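Long-range contacts in acetyltransferase, GNAT family (Colwellia psychrerythraea, PDB 3IWG), which probably acts as an acyltransferase, most likely moving an acetyl group from acetyl-coenzyme A to an acceptor that is not yet known: residues L19-F24 and L67-Q72; A40-F46 and F57-N61; F5-I10 and H45-V50. All coordinates share one frame; numbering follows the deposited sequence. Where two conformers were deposited one is given.

Contact 1 of 3, residues L19-F24 and L67-Q72; sequences LKKAYF and LQYYLQ
Tyr23 and Tyr70 both carry CG anti to their own backbone N (chi1 178° and 177°), and these torsions send their side chains past each other in opposite directions between helix 17-26 and strand 65-71. The arrangement is the first helix of a GNAT fold lying across the fourth strand: the axes of segments 19-24 and 67-71 come within 9.0 Å, nearly at right angles. The Tyr23 ring meets the strand with its CD1 3.8 Å from Tyr70 CB and its CE1 3.3 Å from Tyr69 O, while its CE2 meets Gln68 CG at an oblique crossing. Tyr70 extends the other way, beside the helix. Tyr23 N and Leu19 O, joined to each other by a helical hydrogen bond, sit over one face of the Tyr70 ring, and Ala22 CB approaches Tyr70 OH at 3.6 Å. Leu19 CD2 closes the side nearer Gln72, 3.8 Å from Tyr70 CE2. His36 of helix 33-39 and Tyr109 of helix 107-116 add contacts to the buried Tyr23.

The polar part lies at Gln68, whose chain is extended beyond CG and carries the amide to the helix. Lys20 bends at chi2 and crosses it at about a right angle. Its NZ donates to Gln68 OE1 at 2.6 Å, in the carbonyl plane and on a lone pair, with a C=O...N angle of 140°. One water closes the arrangement, accepting from Lys20 NZ at 3.1 Å and from Gln68 NE2 at 3.2 Å, and it lies in plane at the edge of the Phe24 ring.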
# COMPACT_ATOMS: atom_id res chain seq x y z
N LEU A 19 22.97 4.89 13.53
CA LEU A 19 22.64 6.23 13.96
C LEU A 19 21.13 6.37 14.22
O LEU A 19 20.72 6.99 15.22
CB LEU A 19 23.15 7.25 12.95
CG LEU A 19 24.67 7.45 12.92
CD1 LEU A 19 25.06 8.25 11.67
CD2 LEU A 19 25.17 8.16 14.21
N LYS A 20 20.31 5.76 13.35
CA LYS A 20 18.87 5.81 13.56
C LYS A 20 18.44 5.11 14.84
O LYS A 20 17.59 5.62 15.60
CB LYS A 20 18.12 5.22 12.38
CG LYS A 20 18.22 6.06 11.12
CD LYS A 20 16.85 6.48 10.62
CE LYS A 20 16.90 7.60 9.56
NZ LYS A 20 15.53 8.04 9.22
N LYS A 21 19.03 3.95 15.10
CA LYS A 21 18.70 3.21 16.32
C LYS A 21 19.06 4.01 17.58
O LYS A 21 18.30 4.01 18.58
CB LYS A 21 19.34 1.80 16.31
CG LYS A 21 19.00 0.95 17.56
CD LYS A 21 19.63 -0.48 17.51
CE LYS A 21 19.28 -1.35 18.80
NZ LYS A 21 19.21 -0.57 20.12
N ALA A 22 20.16 4.73 17.55
CA ALA A 22 20.51 5.56 18.70
C ALA A 22 19.56 6.72 18.80
O ALA A 22 19.13 7.09 19.91
CB ALA A 22 21.93 6.03 18.59
N TYR A 23 19.19 7.30 17.65
CA TYR A 23 18.20 8.39 17.64
C TYR A 23 16.94 7.98 18.39
O TYR A 23 16.56 8.62 19.34
CB TYR A 23 17.89 8.80 16.21
CG TYR A 23 16.85 9.89 16.10
CD1 TYR A 23 17.13 11.18 16.51
CD2 TYR A 23 15.63 9.63 15.55
CE1 TYR A 23 16.19 12.19 16.40
CE2 TYR A 23 14.68 10.63 15.41
CZ TYR A 23 14.96 11.90 15.87
OH TYR A 23 14.04 12.89 15.74
N PHE A 24 16.39 6.82 18.04
CA PHE A 24 15.17 6.31 18.64
C PHE A 24 15.33 5.90 20.11
O PHE A 24 14.45 6.20 20.93
CB PHE A 24 14.60 5.17 17.79
CG PHE A 24 14.05 5.66 16.44
CD1 PHE A 24 12.98 6.55 16.38
CD2 PHE A 24 14.59 5.24 15.24
CE1 PHE A 24 12.49 7.01 15.15
CE2 PHE A 24 14.12 5.70 14.03
CZ PHE A 24 13.06 6.60 13.99
N LEU A 67 12.68 16.70 9.73
CA LEU A 67 11.88 15.72 10.41
C LEU A 67 12.71 15.04 11.49
O LEU A 67 12.16 14.61 12.48
CB LEU A 67 11.33 14.66 9.40
CG LEU A 67 10.25 15.09 8.35
CD1 LEU A 67 9.57 13.87 7.61
CD2 LEU A 67 9.13 15.99 8.92
N GLN A 68 14.02 14.89 11.25
CA GLN A 68 14.92 14.18 12.18
C GLN A 68 16.30 14.85 12.13
O GLN A 68 16.71 15.36 11.07
CB GLN A 68 15.06 12.70 11.78
CG GLN A 68 13.78 11.90 11.84
CD GLN A 68 13.98 10.41 11.47
OE1 GLN A 68 14.88 10.06 10.71
NE2 GLN A 68 13.10 9.54 11.98
N TYR A 69 16.97 14.87 13.27
CA TYR A 69 18.33 15.40 13.40
C TYR A 69 19.03 14.68 14.56
O TYR A 69 18.44 14.45 15.63
CB TYR A 69 18.30 16.87 13.69
CG TYR A 69 19.67 17.50 13.95
CD1 TYR A 69 20.28 17.44 15.21
CD2 TYR A 69 20.35 18.16 12.93
CE1 TYR A 69 21.55 18.02 15.43
CE2 TYR A 69 21.60 18.72 13.13
CZ TYR A 69 22.18 18.67 14.38
OH TYR A 69 23.38 19.27 14.53
N TYR A 70 20.27 14.29 14.34
CA TYR A 70 21.00 13.57 15.36
C TYR A 70 22.49 13.70 15.11
O TYR A 70 22.94 13.49 13.98
CB TYR A 70 20.60 12.10 15.38
CG TYR A 70 21.36 11.29 16.38
CD1 TYR A 70 20.93 11.21 17.68
CD2 TYR A 70 22.55 10.66 16.04
CE1 TYR A 70 21.61 10.52 18.63
CE2 TYR A 70 23.26 9.94 16.99
CZ TYR A 70 22.79 9.88 18.30
OH TYR A 70 23.48 9.19 19.27
N LEU A 71 23.23 14.05 16.16
CA LEU A 71 24.71 13.98 16.19
C LEU A 71 25.17 13.13 17.35
O LEU A 71 24.62 13.21 18.44
CB LEU A 71 25.31 15.36 16.40
CG LEU A 71 26.07 15.89 15.20
CD1 LEU A 71 26.63 17.26 15.52
CD2 LEU A 71 27.17 14.94 14.77
N GLN A 72 26.19 12.32 17.14
CA GLN A 72 26.76 11.60 18.26
C GLN A 72 26.94 12.54 19.48
O GLN A 72 27.22 13.76 19.35
CB GLN A 72 28.04 10.87 17.89
CG GLN A 72 27.75 9.46 17.41
CD GLN A 72 28.84 8.92 16.53
OE1 GLN A 72 29.90 9.54 16.42
NE2 GLN A 72 28.58 7.78 15.88
O HOH W 1 12.99 6.75 10.50

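Contact 2 of 3, residues A40-F46 and F57-N61; sequences APMAKHF and FCCVN
The CB of Cys59 sits almost exactly over the imidazole of His45, 3.5 Å from the ring centroid and only 6° off its normal, a CH-pi contact made across a non-hydrogen-bonded pair of the antiparallel hairpin 44-50/53-60. Cys59 SG stands between its own backbone N and carbonyl carbon (chi1 68°), a position that keeps it near the ring but oblique to it, beside Ala43 CB. The hydrogen-bonded pairs flanking this site fix the register: Val60 N reaches Lys44 O at 2.8 Å, and Phe46 N reaches Cys58 O at 2.8 Å in a nearly straight bond (171°). On the other face of the sheet, Phe46 CE2 meets Val60 CG2 at 4.1 Å, and Cys58 SG lies obliquely beside the same ring.

His45 NE2 donates to Ala40 O at 3.0 Å. That carbonyl also takes Ala43 N, the two donors arriving from opposite faces of its plane. A leucine in place of His45 would probably leave Ala40 O with Ala43 N alone and Cys59 CB without a flat face to rest on. With no partner in the model at buried ND1, the polar hold on the imidazole probably rests on NE2, while Cys59, Leu16 and Lys20 pack against the side chain.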
# COMPACT_ATOMS: atom_id res chain seq x y z
N ALA A 40 9.35 9.98 7.57
CA ALA A 40 10.81 10.17 7.63
C ALA A 40 11.64 9.35 6.60
O ALA A 40 12.54 9.88 5.95
CB ALA A 40 11.32 9.94 9.06
N PRO A 41 11.36 8.05 6.43
CA PRO A 41 12.12 7.25 5.44
C PRO A 41 11.90 7.69 3.98
O PRO A 41 12.72 7.38 3.12
CB PRO A 41 11.58 5.83 5.64
CG PRO A 41 10.87 5.84 6.93
CD PRO A 41 10.35 7.25 7.09
N MSE A 42 10.80 8.41 3.71
CA MSE A 42 10.60 9.02 2.37
C MSE A 42 11.35 10.33 2.17
O MSE A 42 11.55 10.74 1.04
CB MSE A 42 9.13 9.31 2.11
CG MSE A 42 8.14 8.18 2.33
SE MSE A 42 6.30 8.91 2.16
CE MSE A 42 6.33 9.19 0.19
N ALA A 43 11.75 11.00 3.26
CA ALA A 43 12.39 12.33 3.22
C ALA A 43 13.83 12.22 2.73
O ALA A 43 14.37 11.12 2.74
CB ALA A 43 12.39 12.94 4.66
N LYS A 44 14.44 13.35 2.33
CA LYS A 44 15.83 13.36 1.86
C LYS A 44 16.74 13.29 3.08
O LYS A 44 16.47 13.94 4.08
CB LYS A 44 16.13 14.64 1.07
CG LYS A 44 15.18 14.91 -0.10
CD LYS A 44 15.48 13.98 -1.30
CE LYS A 44 14.60 14.29 -2.51
NZ LYS A 44 14.86 13.35 -3.61
N HIS A 45 17.80 12.51 3.00
CA HIS A 45 18.67 12.31 4.14
C HIS A 45 20.03 12.85 3.90
O HIS A 45 20.53 12.77 2.81
CB HIS A 45 18.76 10.85 4.50
CG HIS A 45 17.52 10.34 5.14
ND1 HIS A 45 17.46 9.99 6.48
CD2 HIS A 45 16.30 10.09 4.63
CE1 HIS A 45 16.25 9.55 6.76
NE2 HIS A 45 15.52 9.60 5.66
N PHE A 46 20.61 13.44 4.93
CA PHE A 46 21.98 13.90 4.85
C PHE A 46 22.73 13.35 6.04
O PHE A 46 22.17 13.12 7.10
CB PHE A 46 22.09 15.43 4.81
CG PHE A 46 21.27 16.04 3.74
CD1 PHE A 46 21.81 16.33 2.51
CD2 PHE A 46 19.93 16.31 3.95
CE1 PHE A 46 21.03 16.87 1.50
CE2 PHE A 46 19.15 16.86 2.96
CZ PHE A 46 19.69 17.15 1.74
N PHE A 57 23.20 12.57 11.33
CA PHE A 57 22.37 12.74 10.14
C PHE A 57 21.13 13.65 10.36
O PHE A 57 20.73 13.94 11.49
CB PHE A 57 21.85 11.36 9.65
CG PHE A 57 20.67 10.89 10.43
CD1 PHE A 57 20.83 10.20 11.62
CD2 PHE A 57 19.39 11.21 10.03
CE1 PHE A 57 19.72 9.80 12.37
CE2 PHE A 57 18.30 10.83 10.77
CZ PHE A 57 18.45 10.13 11.93
N CYS A 58 20.50 14.04 9.26
CA CYS A 58 19.19 14.65 9.35
C CYS A 58 18.38 14.28 8.13
O CYS A 58 18.93 13.74 7.17
CB CYS A 58 19.30 16.17 9.50
SG CYS A 58 19.75 17.04 8.04
N CYS A 59 17.08 14.55 8.17
CA CYS A 59 16.23 14.42 6.97
C CYS A 59 15.25 15.55 6.79
O CYS A 59 14.69 16.11 7.76
CB CYS A 59 15.55 13.04 6.90
SG CYS A 59 14.35 12.75 8.12
N VAL A 60 15.10 15.95 5.53
CA VAL A 60 14.28 17.11 5.19
C VAL A 60 13.21 16.63 4.24
O VAL A 60 13.50 16.02 3.22
CB VAL A 60 15.10 18.20 4.50
CG1 VAL A 60 14.24 19.44 4.12
CG2 VAL A 60 16.32 18.57 5.35
N ASN A 61 11.95 16.89 4.57
CA ASN A 61 10.87 16.53 3.69
C ASN A 61 10.80 17.46 2.48
O ASN A 61 11.59 18.39 2.32
CB ASN A 61 9.53 16.41 4.48
CG ASN A 61 8.85 17.75 4.77
OD1 ASN A 61 9.29 18.83 4.39
ND2 ASN A 61 7.76 17.66 5.50

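Contact 3 of 3, residues F5-I10 and H45-V50; sequences FKIKTI and HFGFYV
Ile7 and Phe48 lie side by side and point the same way, with Ile7 CG1 at the edge of the Phe48 ring, 3.9 Å from CD1. They face each other across the antiparallel pairing of the first two strands of the GNAT fold, in which strand 6-9 is the outermost of this chain on its side. This face is the sealed one: Phe46 and Phe48 are buried, Ile7 CG2 lies 3.7 Å from Phe46 CB, and Leu82 of helix 76-87 covers both Ile7 and Phe48. Paired backbone bonds hold the register, among them Gly47 N to Lys8 O at 2.9 Å and Lys6 N to Tyr49 O at 2.9 Å, the latter nearly straight (172°).

The opposite face is more open to solvent, and its looseness lies in the ends of Lys6 and Lys8. Tyr49 CG is anti to the carbonyl carbon (chi1 -72°), which sets the ring beside Lys8, whose CB still packs 3.6 Å from Tyr49 CE1. Lys8 CD lies over one face of that ring, 4.3 Å from the centroid; its NZ is farther away and gives at most a weak cation-pi attraction. At Gly47 a side chain would run into Ile10 CD1, and Ile10 CG1 comes to 3.5 Å from Gly47 N.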
# COMPACT_ATOMS: atom_id res chain seq x y z
N PHE A 5 33.06 19.47 9.85
CA PHE A 5 31.80 18.83 9.37
C PHE A 5 31.61 18.96 7.87
O PHE A 5 31.52 20.07 7.35
CB PHE A 5 30.57 19.45 10.04
CG PHE A 5 30.21 18.82 11.36
CD1 PHE A 5 30.16 17.43 11.49
CD2 PHE A 5 29.91 19.62 12.47
CE1 PHE A 5 29.85 16.83 12.70
CE2 PHE A 5 29.58 19.03 13.70
CZ PHE A 5 29.55 17.62 13.81
N LYS A 6 31.56 17.82 7.18
CA LYS A 6 31.11 17.77 5.80
C LYS A 6 29.64 17.24 5.81
O LYS A 6 29.35 16.23 6.45
CB LYS A 6 32.02 16.85 4.95
CG LYS A 6 33.09 17.56 4.06
CD LYS A 6 34.44 17.85 4.77
CE LYS A 6 35.46 18.65 3.87
NZ LYS A 6 36.12 17.86 2.75
N ILE A 7 28.73 17.93 5.13
CA ILE A 7 27.40 17.38 4.89
C ILE A 7 27.41 16.70 3.52
O ILE A 7 27.93 17.26 2.54
CB ILE A 7 26.30 18.45 4.95
CG1 ILE A 7 26.34 19.15 6.32
CG2 ILE A 7 24.92 17.83 4.66
CD1 ILE A 7 26.09 20.66 6.28
N LYS A 8 26.86 15.48 3.46
CA LYS A 8 26.78 14.70 2.22
C LYS A 8 25.38 14.14 2.13
O LYS A 8 24.76 13.81 3.12
CB LYS A 8 27.78 13.52 2.19
CG LYS A 8 29.23 13.83 1.82
CD LYS A 8 30.07 12.50 1.59
CE LYS A 8 31.57 12.66 2.04
NZ LYS A 8 32.61 11.73 1.42
N THR A 9 24.89 14.03 0.91
CA THR A 9 23.59 13.47 0.65
C THR A 9 23.75 11.95 0.94
O THR A 9 24.85 11.41 0.83
CB THR A 9 23.18 13.82 -0.81
OG1 THR A 9 21.83 14.26 -0.86
CG2 THR A 9 23.42 12.66 -1.74
N ILE A 10 22.70 11.27 1.37
CA ILE A 10 22.78 9.84 1.66
C ILE A 10 21.75 9.06 0.83
O ILE A 10 20.56 9.32 0.95
CB ILE A 10 22.53 9.59 3.14
CG1 ILE A 10 23.72 10.14 3.94
CG2 ILE A 10 22.23 8.11 3.43
CD1 ILE A 10 24.34 9.17 4.92
N HIS A 45 17.80 12.51 3.00
CA HIS A 45 18.67 12.31 4.14
C HIS A 45 20.03 12.85 3.90
O HIS A 45 20.53 12.77 2.81
CB HIS A 45 18.76 10.85 4.50
CG HIS A 45 17.52 10.34 5.14
ND1 HIS A 45 17.46 9.99 6.48
CD2 HIS A 45 16.30 10.09 4.63
CE1 HIS A 45 16.25 9.55 6.76
NE2 HIS A 45 15.52 9.60 5.66
N PHE A 46 20.61 13.44 4.93
CA PHE A 46 21.98 13.90 4.85
C PHE A 46 22.73 13.35 6.04
O PHE A 46 22.17 13.12 7.10
CB PHE A 46 22.09 15.43 4.81
CG PHE A 46 21.27 16.04 3.74
CD1 PHE A 46 21.81 16.33 2.51
CD2 PHE A 46 19.93 16.31 3.95
CE1 PHE A 46 21.03 16.87 1.50
CE2 PHE A 46 19.15 16.86 2.96
CZ PHE A 46 19.69 17.15 1.74
N GLY A 47 24.00 13.14 5.81
CA GLY A 47 24.92 12.67 6.81
C GLY A 47 25.94 13.74 7.12
O GLY A 47 26.24 14.63 6.29
N PHE A 48 26.42 13.64 8.35
CA PHE A 48 27.35 14.57 8.91
C PHE A 48 28.63 13.76 9.13
O PHE A 48 28.66 12.72 9.81
CB PHE A 48 26.81 15.11 10.24
CG PHE A 48 25.44 15.77 10.15
CD1 PHE A 48 25.13 16.65 9.11
CD2 PHE A 48 24.49 15.55 11.14
CE1 PHE A 48 23.87 17.27 9.04
CE2 PHE A 48 23.24 16.18 11.08
CZ PHE A 48 22.95 17.04 10.03
N TYR A 49 29.70 14.27 8.54
CA TYR A 49 30.94 13.54 8.42
C TYR A 49 32.03 14.34 9.07
O TYR A 49 32.30 15.49 8.69
CB TYR A 49 31.26 13.29 6.96
CG TYR A 49 30.38 12.27 6.29
CD1 TYR A 49 29.12 12.62 5.81
CD2 TYR A 49 30.79 10.96 6.15
CE1 TYR A 49 28.30 11.68 5.19
CE2 TYR A 49 29.99 10.01 5.53
CZ TYR A 49 28.75 10.38 5.04
OH TYR A 49 27.97 9.46 4.41
N VAL A 50 32.58 13.74 10.11
CA VAL A 50 33.82 14.17 10.69
C VAL A 50 34.88 13.22 10.12
O VAL A 50 34.85 11.97 10.31
CB VAL A 50 33.76 14.17 12.24
CG1 VAL A 50 35.02 13.57 12.84
CG2 VAL A 50 33.51 15.61 12.76

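Strands 6-9, 44-50, 53-60 and 65-71 are successive neighbours, each antiparallel to the next; contact 3 joins the first two, contact 2 the middle two, and contact 1 lays helix 17-26 over the fourth. The centre of contact 2 is about 11 Å from the centres of contacts 1 and 3, which are about 13 Å apart. Leu67 N to Cys59 O at 2.9 Å is a probable hydrogen bond linking contacts 1 and 2. His45, shared by contacts 2 and 3, packs against Lys20 of contact 1, NZ to His45 CE1 3.0 Å, whereas Phe48 and Tyr69 meet on the face toward helix 76-87. With no ligand bound, no position relative to an acetyl-CoA site can be given.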